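Local structure of putative phytoene/squalene synthase YisP (Bacillus subtilis subsp. subtilis, 3WE9) at residues Ala214-Cys219 with Ala236-His241; Met203-Ile208 with Lys247-Gln252; Leu38-Ala43 with Leu137-Arg142; Gly23-Ala28 with Phe50-Ala55. The protein hydrolyses farnesyl diphosphate to farnesol and diphosphate, and is involved in biofilm formation. All coordinates share one frame; numbering follows the deposited sequence.

From the N terminus, contact 4 opens first, at 23-28, where helix 6-25 gives way to helix 27-33. Contact 3 opens next, at 38-43 on helix 38-54. The same helix carries 50-55, which closes contact 4, so the two contacts cross; contact 3 closes only at 137-142, the end of helix 118-140. Contacts 2 and 1 follow later in the chain. Both join helix 199-221 to helix 228-250, and the loop of contact 1 lies within that of contact 2, their centres about 17 Å apart. The early and late helices also meet directly: Leu240 CD1 of contact 1 packs 3.3 Å from Ala28 O of contact 4.

Contact 1 of 4, residues Ala214-Cys219 with Ala236-His241; sequences AYLEEC and AALHLH
Leu238 is the residue of 236-241 that meets the other helix, touching both Leu216 and Cys219. Ala236, at the start of 236-241, packs on Ala32, Tyr35 and Leu271. Two residues on, Leu238 sends a single methyl across. Its CG stands anti to its own carbonyl carbon (chi1 -73°), and this carries CD2 toward 214-219, although the CB itself does not point straight there. CD2 then rests against three things. Leu238 CD2 lies 3.6 Å from the backbone oxygen Leu216 O. Leu238 CD2 meets Leu216 CD2 at 4.0 Å, methyl to methyl, and the two leucines run alongside with their tips pointing opposite ways. Leu238 CD2 also reaches Cys219 CB at 4.0 Å. The thiol of Cys219 swings anti to the backbone N (chi1 180°), and the CB is the nearer part of that side chain to the leucine. No hydrogen bond links the two segments. The backbones come close, with Leu216 CA and Leu238 CA 6.5 Å apart. The two helices run antiparallel and are joined by a short connection, forming a helical hairpin in the all-helical fold of the squalene/phytoene synthase family. Leu216 also packs on Ala158 of helix 145-165, which covers this side of the hairpin. Beyond Leu238 the chain faces elsewhere again. Leu240 packs on Ala28 of helix 27-33 and on Val267 and Leu271 of helix 264-271. His241 packs on Ile159 and Cys29.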
loop_
_atom_site.group_PDB
_atom_site.type_symbol
_atom_site.label_atom_id
_atom_site.label_comp_id
_atom_site.label_asym_id
_atom_site.label_seq_id
_atom_site.Cartn_x
_atom_site.Cartn_y
_atom_site.Cartn_z
ATOM N N ALA A 214 -5.409 13.105 -2.935
ATOM C CA ALA A 214 -4.925 13.763 -4.144
ATOM C C ALA A 214 -4.150 12.724 -4.975
ATOM O O ALA A 214 -4.265 12.683 -6.199
ATOM C CB ALA A 214 -4.015 14.945 -3.779
ATOM N N TYR A 215 -3.358 11.886 -4.307
ATOM C CA TYR A 215 -2.609 10.856 -5.015
ATOM C C TYR A 215 -3.573 9.838 -5.620
ATOM O O TYR A 215 -3.395 9.413 -6.758
ATOM C CB TYR A 215 -1.628 10.151 -4.072
ATOM C CG TYR A 215 -0.397 10.966 -3.743
ATOM C CD1 TYR A 215 0.608 11.172 -4.694
ATOM C CD2 TYR A 215 -0.229 11.523 -2.481
ATOM C CE1 TYR A 215 1.754 11.909 -4.384
ATOM C CE2 TYR A 215 0.903 12.261 -2.164
ATOM C CZ TYR A 215 1.891 12.447 -3.115
ATOM O OH TYR A 215 3.017 13.161 -2.777
ATOM N N LEU A 216 -4.597 9.457 -4.857
ATOM C CA LEU A 216 -5.590 8.495 -5.336
ATOM C C LEU A 216 -6.301 9.016 -6.586
ATOM O O LEU A 216 -6.394 8.317 -7.592
ATOM C CB LEU A 216 -6.622 8.205 -4.237
ATOM C CG LEU A 216 -6.134 7.451 -2.986
ATOM C CD1 LEU A 216 -7.228 7.447 -1.928
ATOM C CD2 LEU A 216 -5.731 6.031 -3.354
ATOM N N GLU A 217 -6.796 10.249 -6.515
ATOM C CA GLU A 217 -7.502 10.874 -7.633
ATOM C C GLU A 217 -6.618 10.896 -8.882
ATOM O O GLU A 217 -7.097 10.773 -10.010
ATOM C CB GLU A 217 -7.913 12.298 -7.244
ATOM C CG GLU A 217 -8.834 13.003 -8.238
ATOM C CD GLU A 217 -10.048 12.163 -8.621
ATOM O OE1 GLU A 217 -10.596 11.467 -7.740
ATOM O OE2 GLU A 217 -10.457 12.207 -9.805
ATOM N N GLU A 218 -5.320 11.046 -8.657
ATOM C CA GLU A 218 -4.323 11.082 -9.719
ATOM C C GLU A 218 -4.303 9.752 -10.471
ATOM O O GLU A 218 -4.210 9.714 -11.698
ATOM C CB GLU A 218 -2.961 11.350 -9.090
ATOM C CG GLU A 218 -1.860 11.750 -10.025
ATOM C CD GLU A 218 -0.724 12.399 -9.264
ATOM O OE1 GLU A 218 0.374 11.811 -9.194
ATOM O OE2 GLU A 218 -0.947 13.502 -8.716
ATOM N N CYS A 219 -4.386 8.658 -9.724
ATOM C CA CYS A 219 -4.388 7.335 -10.334
ATOM C C CYS A 219 -5.751 7.090 -10.966
ATOM O O CYS A 219 -5.868 6.409 -11.981
ATOM C CB CYS A 219 -4.103 6.259 -9.286
ATOM S SG CYS A 219 -4.097 4.578 -9.953
ATOM N N ALA A 236 -10.333 -1.512 -8.004
ATOM C CA ALA A 236 -10.629 -2.103 -6.703
ATOM C C ALA A 236 -9.751 -1.465 -5.623
ATOM O O ALA A 236 -10.240 -1.064 -4.564
ATOM C CB ALA A 236 -10.393 -3.607 -6.745
ATOM N N ALA A 237 -8.456 -1.367 -5.901
ATOM C CA ALA A 237 -7.514 -0.777 -4.949
ATOM C C ALA A 237 -7.932 0.650 -4.597
ATOM O O ALA A 237 -7.904 1.048 -3.434
ATOM C CB ALA A 237 -6.101 -0.783 -5.537
ATOM N N LEU A 238 -8.310 1.417 -5.616
ATOM C CA LEU A 238 -8.747 2.790 -5.422
ATOM C C LEU A 238 -9.989 2.857 -4.533
ATOM O O LEU A 238 -10.013 3.584 -3.539
ATOM C CB LEU A 238 -9.047 3.439 -6.776
ATOM C CG LEU A 238 -7.819 3.785 -7.624
ATOM C CD1 LEU A 238 -8.259 4.252 -9.010
ATOM C CD2 LEU A 238 -7.014 4.869 -6.922
ATOM N N HIS A 239 -11.016 2.096 -4.896
ATOM C CA HIS A 239 -12.266 2.076 -4.133
ATOM C C HIS A 239 -12.086 1.618 -2.692
ATOM O O HIS A 239 -12.663 2.198 -1.770
ATOM C CB HIS A 239 -13.286 1.158 -4.816
ATOM C CG HIS A 239 -14.009 1.799 -5.959
ATOM N ND1 HIS A 239 -13.356 2.439 -6.991
ATOM C CD2 HIS A 239 -15.332 1.901 -6.231
ATOM C CE1 HIS A 239 -14.245 2.910 -7.847
ATOM N NE2 HIS A 239 -15.452 2.596 -7.411
ATOM N N LEU A 240 -11.288 0.574 -2.500
ATOM C CA LEU A 240 -11.052 0.020 -1.173
ATOM C C LEU A 240 -10.363 0.987 -0.218
ATOM O O LEU A 240 -10.758 1.104 0.941
ATOM C CB LEU A 240 -10.224 -1.266 -1.274
ATOM C CG LEU A 240 -10.939 -2.464 -1.915
ATOM C CD1 LEU A 240 -9.951 -3.606 -2.138
ATOM C CD2 LEU A 240 -12.086 -2.908 -1.014
ATOM N N HIS A 241 -9.339 1.680 -0.704
ATOM C CA HIS A 241 -8.604 2.605 0.150
ATOM C C HIS A 241 -9.344 3.905 0.402
ATOM O O HIS A 241 -9.160 4.529 1.443
ATOM C CB HIS A 241 -7.200 2.799 -0.421
ATOM C CG HIS A 241 -6.385 1.547 -0.354
ATOM N ND1 HIS A 241 -5.809 1.103 0.817
ATOM C CD2 HIS A 241 -6.186 0.564 -1.264
ATOM C CE1 HIS A 241 -5.294 -0.098 0.629
ATOM N NE2 HIS A 241 -5.511 -0.450 -0.626
#

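Contact 2 of 4, residues Met203-Ile208 with Lys247-Gln252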
loop_
_atom_site.group_PDB
_atom_site.type_symbol
_atom_site.label_atom_id
_atom_site.label_comp_id
_atom_site.label_asym_id
_atom_site.label_seq_id
_atom_site.Cartn_x
_atom_site.Cartn_y
_atom_site.Cartn_z
ATOM N N MET A 203 -8.060 17.637 12.517
ATOM C CA MET A 203 -7.580 18.576 11.505
ATOM C C MET A 203 -6.224 18.111 10.975
ATOM O O MET A 203 -5.949 18.206 9.780
ATOM C CB MET A 203 -7.452 19.985 12.089
ATOM C CG MET A 203 -8.795 20.658 12.299
ATOM S SD MET A 203 -8.613 22.290 13.013
ATOM C CE MET A 203 -8.370 23.280 11.527
ATOM N N THR A 204 -5.385 17.605 11.877
ATOM C CA THR A 204 -4.068 17.097 11.517
ATOM C C THR A 204 -4.244 15.880 10.608
ATOM O O THR A 204 -3.625 15.776 9.547
ATOM C CB THR A 204 -3.280 16.670 12.777
ATOM O OG1 THR A 204 -3.035 17.823 13.595
ATOM C CG2 THR A 204 -1.941 16.014 12.388
ATOM N N TRP A 205 -5.114 14.969 11.030
ATOM C CA TRP A 205 -5.385 13.752 10.277
ATOM C C TRP A 205 -5.959 14.065 8.895
ATOM O O TRP A 205 -5.521 13.501 7.900
ATOM C CB TRP A 205 -6.368 12.874 11.060
ATOM C CG TRP A 205 -6.547 11.499 10.514
ATOM C CD1 TRP A 205 -5.886 10.368 10.903
ATOM C CD2 TRP A 205 -7.483 11.092 9.505
ATOM N NE1 TRP A 205 -6.356 9.278 10.205
ATOM C CE2 TRP A 205 -7.333 9.693 9.340
ATOM C CE3 TRP A 205 -8.429 11.770 8.727
ATOM C CZ2 TRP A 205 -8.105 8.958 8.427
ATOM C CZ3 TRP A 205 -9.201 11.035 7.814
ATOM C CH2 TRP A 205 -9.029 9.645 7.675
ATOM N N GLU A 206 -6.943 14.960 8.841
ATOM C CA GLU A 206 -7.568 15.321 7.571
ATOM C C GLU A 206 -6.599 16.043 6.630
ATOM O O GLU A 206 -6.686 15.910 5.410
ATOM C CB GLU A 206 -8.813 16.182 7.817
ATOM C CG GLU A 206 -9.997 15.430 8.458
ATOM C CD GLU A 206 -10.574 14.332 7.562
ATOM O OE1 GLU A 206 -10.229 14.294 6.363
ATOM O OE2 GLU A 206 -11.382 13.508 8.053
ATOM N N TYR A 207 -5.668 16.798 7.198
ATOM C CA TYR A 207 -4.692 17.518 6.382
ATOM C C TYR A 207 -3.833 16.510 5.619
ATOM O O TYR A 207 -3.522 16.713 4.444
ATOM C CB TYR A 207 -3.809 18.406 7.263
ATOM C CG TYR A 207 -2.994 19.426 6.492
ATOM C CD1 TYR A 207 -3.588 20.584 5.988
ATOM C CD2 TYR A 207 -1.629 19.240 6.278
ATOM C CE1 TYR A 207 -2.840 21.537 5.290
ATOM C CE2 TYR A 207 -0.870 20.182 5.581
ATOM C CZ TYR A 207 -1.482 21.329 5.093
ATOM O OH TYR A 207 -0.733 22.274 4.428
ATOM N N ILE A 208 -3.456 15.423 6.293
ATOM C CA ILE A 208 -2.649 14.370 5.681
ATOM C C ILE A 208 -3.528 13.523 4.750
ATOM O O ILE A 208 -3.093 13.115 3.672
ATOM C CB ILE A 208 -2.006 13.462 6.771
ATOM C CG1 ILE A 208 -1.123 14.314 7.691
ATOM C CG2 ILE A 208 -1.174 12.344 6.127
ATOM C CD1 ILE A 208 -0.623 13.579 8.926
ATOM N N LYS A 247 -14.387 5.026 6.367
ATOM C CA LYS A 247 -14.732 4.250 7.556
ATOM C C LYS A 247 -14.109 4.879 8.796
ATOM O O LYS A 247 -14.743 4.985 9.850
ATOM C CB LYS A 247 -14.247 2.799 7.424
ATOM C CG LYS A 247 -14.652 1.915 8.609
ATOM C CD LYS A 247 -14.267 0.452 8.419
ATOM C CE LYS A 247 -14.752 -0.391 9.602
ATOM N NZ LYS A 247 -14.447 -1.840 9.444
ATOM N N ILE A 248 -12.852 5.288 8.667
ATOM C CA ILE A 248 -12.144 5.915 9.776
ATOM C C ILE A 248 -12.908 7.167 10.210
ATOM O O ILE A 248 -13.097 7.409 11.403
ATOM C CB ILE A 248 -10.694 6.285 9.359
ATOM C CG1 ILE A 248 -9.915 4.997 9.047
ATOM C CG2 ILE A 248 -10.012 7.080 10.473
ATOM C CD1 ILE A 248 -8.513 5.216 8.483
ATOM N N ARG A 249 -13.356 7.956 9.239
ATOM C CA ARG A 249 -14.108 9.167 9.546
ATOM C C ARG A 249 -15.417 8.797 10.242
ATOM O O ARG A 249 -15.832 9.457 11.194
ATOM C CB ARG A 249 -14.401 9.950 8.266
ATOM C CG ARG A 249 -13.170 10.610 7.669
ATOM C CD ARG A 249 -13.462 11.259 6.323
ATOM N NE ARG A 249 -12.276 11.928 5.797
ATOM C CZ ARG A 249 -11.795 11.748 4.573
ATOM N NH1 ARG A 249 -12.401 10.916 3.731
ATOM N NH2 ARG A 249 -10.702 12.390 4.196
ATOM N N ALA A 250 -16.050 7.733 9.757
ATOM C CA ALA A 250 -17.311 7.244 10.307
ATOM C C ALA A 250 -17.137 6.742 11.734
ATOM O O ALA A 250 -18.072 6.764 12.537
ATOM C CB ALA A 250 -17.864 6.120 9.424
ATOM N N LYS A 251 -15.934 6.282 12.049
ATOM C CA LYS A 251 -15.663 5.776 13.381
ATOM C C LYS A 251 -14.911 6.780 14.239
ATOM O O LYS A 251 -14.117 6.409 15.103
ATOM C CB LYS A 251 -14.894 4.465 13.301
ATOM C CG LYS A 251 -15.613 3.374 12.518
ATOM C CD LYS A 251 -16.922 2.987 13.173
ATOM C CE LYS A 251 -17.607 1.866 12.405
ATOM N NZ LYS A 251 -18.903 1.500 13.039
ATOM N N GLN A 252 -15.153 8.056 13.962
ATOM C CA GLN A 252 -14.586 9.148 14.738
ATOM C C GLN A 252 -13.065 9.221 14.866
ATOM O O GLN A 252 -12.554 9.629 15.906
ATOM C CB GLN A 252 -15.210 9.126 16.135
ATOM C CG GLN A 252 -16.722 8.891 16.119
ATOM C CD GLN A 252 -17.448 9.791 15.134
ATOM O OE1 GLN A 252 -17.866 9.355 14.055
ATOM N NE2 GLN A 252 -17.596 11.059 15.498
#
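Trp205 holds CG anti to its backbone N (chi1 -170°), which sends its ring toward Ile248 and Arg249. Glu206 bends at chi2 (-65°) and brings its carboxylate to Arg249, whose chain is extended from CG to NE. The arginine grips the acid side-on with two nitrogens, one to each oxygen. Arg249 NE gives a bond of 2.9 Å to Glu206 OE2, and Arg249 NH2 one of 2.9 Å to Glu206 OE1, each on the syn lone pair. The carboxylate and guanidinium are nearly coplanar. Trp205 stands almost perpendicular to the guanidinium (88°), with CH2 over its face, while Arg249 NE sits at the indole edge, 3.8 Å from Trp205 CZ3. Ile248 CG2 comes 3.4 Å from Trp205 CZ2. Second partners fix the groups: Glu246 and Glu213 bind Arg249 NH1, His253 binds Glu206 OE2, and Leu165 O accepts from Trp205 NE1. A leucine in place of Arg249 would probably leave Glu206, and with it Glu213 and Glu246, without their shared positive mate. The bridge ties two antiparallel helices where helix 228-250 ends in a Schellman motif, with Gln252 as the C-prime residue.

Contact 3 of 4, residues Leu38-Ala43 with Leu137-Arg142; sequences LKQRQA and LPILTR
Gln40 turns its flat amide toward a water that joins it to Ile139. Gln40 NE2 donates to the water over 3.1 Å, and the water passes a hydrogen to Ile139 O over 3.0 Å. The other flat group, the guanidinium of Arg41, takes no part across the contact. Leu38 CA lies 3.9 Å above the centre of one of its faces, and its NH2 binds Leu36 O. With CG anti to the carbonyl carbon (chi1 -77°), Gln40 CG lies 3.4 Å from Ile139 O; the bend at chi2 (84°) then turns the amide to the water. Gln40 and Ile139 lie side by side, head to tail. Ile139 CG2 sits against Gln40 CB at 3.7 Å and near Gln40 O as well. On the other branch, Ile139 CD1 packs on Ala43 CB at 3.6 Å, one helical turn further along 38-43. The backbones are close, with Gln40 CA and Ile139 CA 5.7 Å apart; the small Ala43 is consistent with this. The contact joins the first turns of helix 38-54 to the C-terminal end of helix 118-140 in the all-helical squalene/phytoene synthase fold. Pro138, which has no backbone N-H, sits at a kink in that end. Thr141 is the first residue to leave helical geometry. Phe94 of helix 84-94 packs on both Gln40 and Ala43, and Leu96 packs on Ile139.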
loop_
_atom_site.group_PDB
_atom_site.type_symbol
_atom_site.label_atom_id
_atom_site.label_comp_id
_atom_site.label_asym_id
_atom_site.label_seq_id
_atom_site.Cartn_x
_atom_site.Cartn_y
_atom_site.Cartn_z
ATOM N N LEU A 38 -4.024 -15.178 -13.786
ATOM C CA LEU A 38 -3.171 -15.975 -12.909
ATOM C C LEU A 38 -1.682 -15.627 -12.906
ATOM O O LEU A 38 -1.095 -15.389 -11.845
ATOM C CB LEU A 38 -3.347 -17.466 -13.228
ATOM C CG LEU A 38 -2.606 -18.426 -12.292
ATOM C CD1 LEU A 38 -3.019 -18.152 -10.848
ATOM C CD2 LEU A 38 -2.916 -19.869 -12.679
ATOM N N LYS A 39 -1.065 -15.596 -14.082
ATOM C CA LYS A 39 0.360 -15.294 -14.163
ATOM C C LYS A 39 0.703 -13.966 -13.484
ATOM O O LYS A 39 1.626 -13.896 -12.670
ATOM C CB LYS A 39 0.826 -15.269 -15.622
ATOM C CG LYS A 39 2.336 -15.136 -15.763
ATOM C CD LYS A 39 2.762 -15.010 -17.218
ATOM C CE LYS A 39 2.523 -16.289 -17.989
ATOM N NZ LYS A 39 2.851 -16.106 -19.435
ATOM N N GLN A 40 -0.036 -12.913 -13.822
ATOM C CA GLN A 40 0.201 -11.607 -13.215
ATOM C C GLN A 40 -0.137 -11.619 -11.714
ATOM O O GLN A 40 0.591 -11.061 -10.897
ATOM C CB GLN A 40 -0.633 -10.536 -13.930
ATOM C CG GLN A 40 -0.081 -10.094 -15.287
ATOM C CD GLN A 40 -0.490 -10.994 -16.444
ATOM O OE1 GLN A 40 -1.041 -12.077 -16.252
ATOM N NE2 GLN A 40 -0.214 -10.540 -17.660
ATOM N N ARG A 41 -1.247 -12.263 -11.367
ATOM C CA ARG A 41 -1.707 -12.354 -9.977
ATOM C C ARG A 41 -0.628 -12.938 -9.070
ATOM O O ARG A 41 -0.258 -12.348 -8.047
ATOM C CB ARG A 41 -2.961 -13.236 -9.909
ATOM C CG ARG A 41 -3.630 -13.327 -8.538
ATOM C CD ARG A 41 -4.727 -14.387 -8.565
ATOM N NE ARG A 41 -5.566 -14.248 -9.753
ATOM C CZ ARG A 41 -6.150 -15.264 -10.384
ATOM N NH1 ARG A 41 -5.995 -16.505 -9.942
ATOM N NH2 ARG A 41 -6.876 -15.041 -11.469
ATOM N N GLN A 42 -0.124 -14.106 -9.448
ATOM C CA GLN A 42 0.904 -14.766 -8.658
ATOM C C GLN A 42 2.167 -13.926 -8.570
ATOM O O GLN A 42 2.809 -13.863 -7.519
ATOM C CB GLN A 42 1.193 -16.155 -9.238
ATOM C CG GLN A 42 -0.001 -17.089 -9.079
ATOM C CD GLN A 42 0.314 -18.534 -9.405
ATOM O OE1 GLN A 42 -0.396 -19.445 -8.975
ATOM N NE2 GLN A 42 1.371 -18.752 -10.170
ATOM N N ALA A 43 2.514 -13.261 -9.667
ATOM C CA ALA A 43 3.693 -12.401 -9.684
ATOM C C ALA A 43 3.499 -11.286 -8.655
ATOM O O ALA A 43 4.423 -10.931 -7.928
ATOM C CB ALA A 43 3.883 -11.801 -11.079
ATOM N N LEU A 137 4.509 -2.150 -11.598
ATOM C CA LEU A 137 4.210 -1.583 -12.915
ATOM C C LEU A 137 4.303 -2.547 -14.100
ATOM O O LEU A 137 3.368 -2.649 -14.896
ATOM C CB LEU A 137 5.094 -0.357 -13.180
ATOM C CG LEU A 137 4.809 0.421 -14.470
ATOM C CD1 LEU A 137 3.361 0.887 -14.489
ATOM C CD2 LEU A 137 5.754 1.612 -14.571
ATOM N N PRO A 138 5.431 -3.262 -14.237
ATOM C CA PRO A 138 5.583 -4.201 -15.359
ATOM C C PRO A 138 4.551 -5.328 -15.355
ATOM O O PRO A 138 4.273 -5.935 -16.391
ATOM C CB PRO A 138 7.006 -4.725 -15.182
ATOM C CG PRO A 138 7.704 -3.593 -14.491
ATOM C CD PRO A 138 6.685 -3.166 -13.470
ATOM N N ILE A 139 3.987 -5.604 -14.186
ATOM C CA ILE A 139 2.980 -6.646 -14.054
ATOM C C ILE A 139 1.604 -6.101 -14.452
ATOM O O ILE A 139 0.802 -6.793 -15.080
ATOM C CB ILE A 139 2.936 -7.169 -12.596
ATOM C CG1 ILE A 139 4.273 -7.839 -12.249
ATOM C CG2 ILE A 139 1.772 -8.140 -12.417
ATOM C CD1 ILE A 139 4.417 -8.254 -10.789
ATOM N N LEU A 140 1.349 -4.845 -14.101
ATOM C CA LEU A 140 0.072 -4.204 -14.399
ATOM C C LEU A 140 -0.075 -3.803 -15.868
ATOM O O LEU A 140 -1.188 -3.728 -16.387
ATOM C CB LEU A 140 -0.100 -2.964 -13.515
ATOM C CG LEU A 140 0.026 -3.239 -12.015
ATOM C CD1 LEU A 140 -0.016 -1.921 -11.224
ATOM C CD2 LEU A 140 -1.099 -4.170 -11.585
ATOM N N THR A 141 1.039 -3.541 -16.540
ATOM C CA THR A 141 0.953 -3.145 -17.939
ATOM C C THR A 141 2.186 -3.490 -18.748
ATOM O O THR A 141 3.310 -3.271 -18.310
ATOM C CB THR A 141 0.690 -1.624 -18.094
ATOM O OG1 THR A 141 0.528 -1.315 -19.484
ATOM C CG2 THR A 141 1.859 -0.816 -17.557
ATOM N N ARG A 142 1.950 -4.018 -19.943
ATOM C CA ARG A 142 3.013 -4.407 -20.852
ATOM C C ARG A 142 3.374 -3.309 -21.854
ATOM O O ARG A 142 4.514 -3.236 -22.308
ATOM C CB ARG A 142 2.609 -5.679 -21.613
ATOM C CG ARG A 142 1.198 -5.647 -22.220
ATOM C CD ARG A 142 1.068 -6.702 -23.329
ATOM N NE ARG A 142 -0.300 -6.878 -23.817
ATOM C CZ ARG A 142 -1.134 -7.819 -23.380
ATOM N NH1 ARG A 142 -0.742 -8.674 -22.445
ATOM N NH2 ARG A 142 -2.359 -7.913 -23.882
HETATM O O HOH W 1 1.399 -7.856 -17.854
#

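Contact 4 of 4, residues Gly23-Ala28 with Phe50-Ala55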
loop_
_atom_site.group_PDB
_atom_site.type_symbol
_atom_site.label_atom_id
_atom_site.label_comp_id
_atom_site.label_asym_id
_atom_site.label_seq_id
_atom_site.Cartn_x
_atom_site.Cartn_y
_atom_site.Cartn_z
ATOM N N GLY A 23 -2.668 -12.713 1.437
ATOM C CA GLY A 23 -4.061 -12.869 1.805
ATOM C C GLY A 23 -4.284 -12.664 3.290
ATOM O O GLY A 23 -5.361 -12.243 3.716
ATOM N N GLU A 24 -3.255 -12.949 4.080
ATOM C CA GLU A 24 -3.343 -12.813 5.526
ATOM C C GLU A 24 -3.024 -11.412 6.032
ATOM O O GLU A 24 -3.729 -10.886 6.895
ATOM C CB GLU A 24 -2.405 -13.817 6.199
ATOM C CG GLU A 24 -2.540 -13.865 7.711
ATOM C CD GLU A 24 -1.674 -14.939 8.337
ATOM O OE1 GLU A 24 -1.756 -16.106 7.892
ATOM O OE2 GLU A 24 -0.918 -14.619 9.280
ATOM N N TYR A 25 -1.972 -10.807 5.489
ATOM C CA TYR A 25 -1.555 -9.480 5.924
ATOM C C TYR A 25 -2.061 -8.295 5.098
ATOM O O TYR A 25 -1.758 -7.143 5.411
ATOM C CB TYR A 25 -0.030 -9.443 6.006
ATOM C CG TYR A 25 0.522 -10.435 7.005
ATOM C CD1 TYR A 25 0.292 -10.275 8.371
ATOM C CD2 TYR A 25 1.255 -11.547 6.587
ATOM C CE1 TYR A 25 0.775 -11.197 9.300
ATOM C CE2 TYR A 25 1.743 -12.477 7.505
ATOM C CZ TYR A 25 1.498 -12.295 8.860
ATOM O OH TYR A 25 1.971 -13.209 9.775
ATOM N N ALA A 26 -2.831 -8.571 4.053
ATOM C CA ALA A 26 -3.372 -7.507 3.208
ATOM C C ALA A 26 -4.577 -8.028 2.436
ATOM O O ALA A 26 -4.586 -8.037 1.206
ATOM C CB ALA A 26 -2.302 -7.004 2.242
ATOM N N PRO A 27 -5.621 -8.464 3.160
ATOM C CA PRO A 27 -6.855 -9.001 2.578
ATOM C C PRO A 27 -7.449 -8.123 1.478
ATOM O O PRO A 27 -7.902 -8.627 0.453
ATOM C CB PRO A 27 -7.783 -9.113 3.786
ATOM C CG PRO A 27 -6.833 -9.367 4.912
ATOM C CD PRO A 27 -5.736 -8.379 4.626
ATOM N N ALA A 28 -7.448 -6.812 1.701
ATOM C CA ALA A 28 -7.993 -5.874 0.726
ATOM C C ALA A 28 -7.199 -5.897 -0.576
ATOM O O ALA A 28 -7.774 -6.071 -1.652
ATOM C CB ALA A 28 -8.008 -4.467 1.305
ATOM N N PHE A 50 7.389 -10.138 -0.790
ATOM C CA PHE A 50 8.738 -9.619 -0.621
ATOM C C PHE A 50 8.677 -8.376 0.262
ATOM O O PHE A 50 9.447 -8.236 1.211
ATOM C CB PHE A 50 9.342 -9.242 -1.978
ATOM C CG PHE A 50 10.551 -8.355 -1.875
ATOM C CD1 PHE A 50 11.800 -8.886 -1.568
ATOM C CD2 PHE A 50 10.430 -6.978 -2.050
ATOM C CE1 PHE A 50 12.913 -8.057 -1.437
ATOM C CE2 PHE A 50 11.532 -6.140 -1.920
ATOM C CZ PHE A 50 12.778 -6.681 -1.612
ATOM N N CYS A 51 7.758 -7.473 -0.067
ATOM C CA CYS A 51 7.584 -6.242 0.695
ATOM C C CYS A 51 7.276 -6.538 2.162
ATOM O O CYS A 51 7.920 -5.989 3.060
ATOM C CB CYS A 51 6.466 -5.393 0.080
ATOM S SG CYS A 51 6.902 -4.643 -1.520
ATOM N N HIS A 52 6.295 -7.405 2.403
ATOM C CA HIS A 52 5.920 -7.768 3.765
ATOM C C HIS A 52 7.120 -8.345 4.508
ATOM O O HIS A 52 7.437 -7.917 5.621
ATOM C CB HIS A 52 4.790 -8.800 3.761
ATOM C CG HIS A 52 4.400 -9.271 5.129
ATOM N ND1 HIS A 52 3.772 -8.454 6.046
ATOM C CD2 HIS A 52 4.566 -10.467 5.743
ATOM C CE1 HIS A 52 3.569 -9.126 7.165
ATOM N NE2 HIS A 52 4.041 -10.350 7.008
ATOM N N THR A 53 7.781 -9.318 3.884
ATOM C CA THR A 53 8.948 -9.965 4.477
ATOM C C THR A 53 10.019 -8.956 4.870
ATOM O O THR A 53 10.525 -8.980 5.994
ATOM C CB THR A 53 9.574 -10.992 3.508
ATOM O OG1 THR A 53 8.683 -12.102 3.349
ATOM C CG2 THR A 53 10.909 -11.496 4.044
ATOM N N ALA A 54 10.362 -8.072 3.941
ATOM C CA ALA A 54 11.377 -7.060 4.194
ATOM C C ALA A 54 10.933 -6.071 5.271
ATOM O O ALA A 54 11.763 -5.513 5.985
ATOM C CB ALA A 54 11.703 -6.316 2.904
ATOM N N ALA A 55 9.624 -5.862 5.382
ATOM C CA ALA A 55 9.069 -4.934 6.366
ATOM C C ALA A 55 9.042 -5.540 7.767
ATOM O O ALA A 55 8.637 -4.888 8.733
ATOM C CB ALA A 55 7.662 -4.517 5.949
#
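Tyr25 and His52 mark the nearest backbone approach of 23-28 and 50-55, with CA atoms 8.0 Å apart, at the end of helix 6-25 and near the end of helix 38-54. Their rings form an offset stack, with centroids 4.0 Å apart and planes inclined by 20°. His52 reaches out with CG anti to its backbone N (chi1 177°) and places its outer atoms over the phenol face. His52 NE2 lies toward the rim, 3.1 Å from Tyr25 CD2 and 3.2 Å from Tyr25 CE2. Tyr25 CB adds a CH-pi contact, 4.1 Å from the imidazole centroid. Glu24 CD lies over the opposite face of the phenol, toward the rim, so both faces have a neighbour. Just beyond, the helix ends, and Ala26, non-helical and at the N-cap position of helix 27-33, links the two helices. An alanine replacing His52 is likely to uncover one face of the tyrosine and leave its ring less restrained in turning. The contact lies at the surface of the all-helical fold and carries no hydrogen bond. It therefore relies on ring overlap and the CH-pi contact, with NE2 facing the aromatic carbons instead of a polar partner in Tyr25.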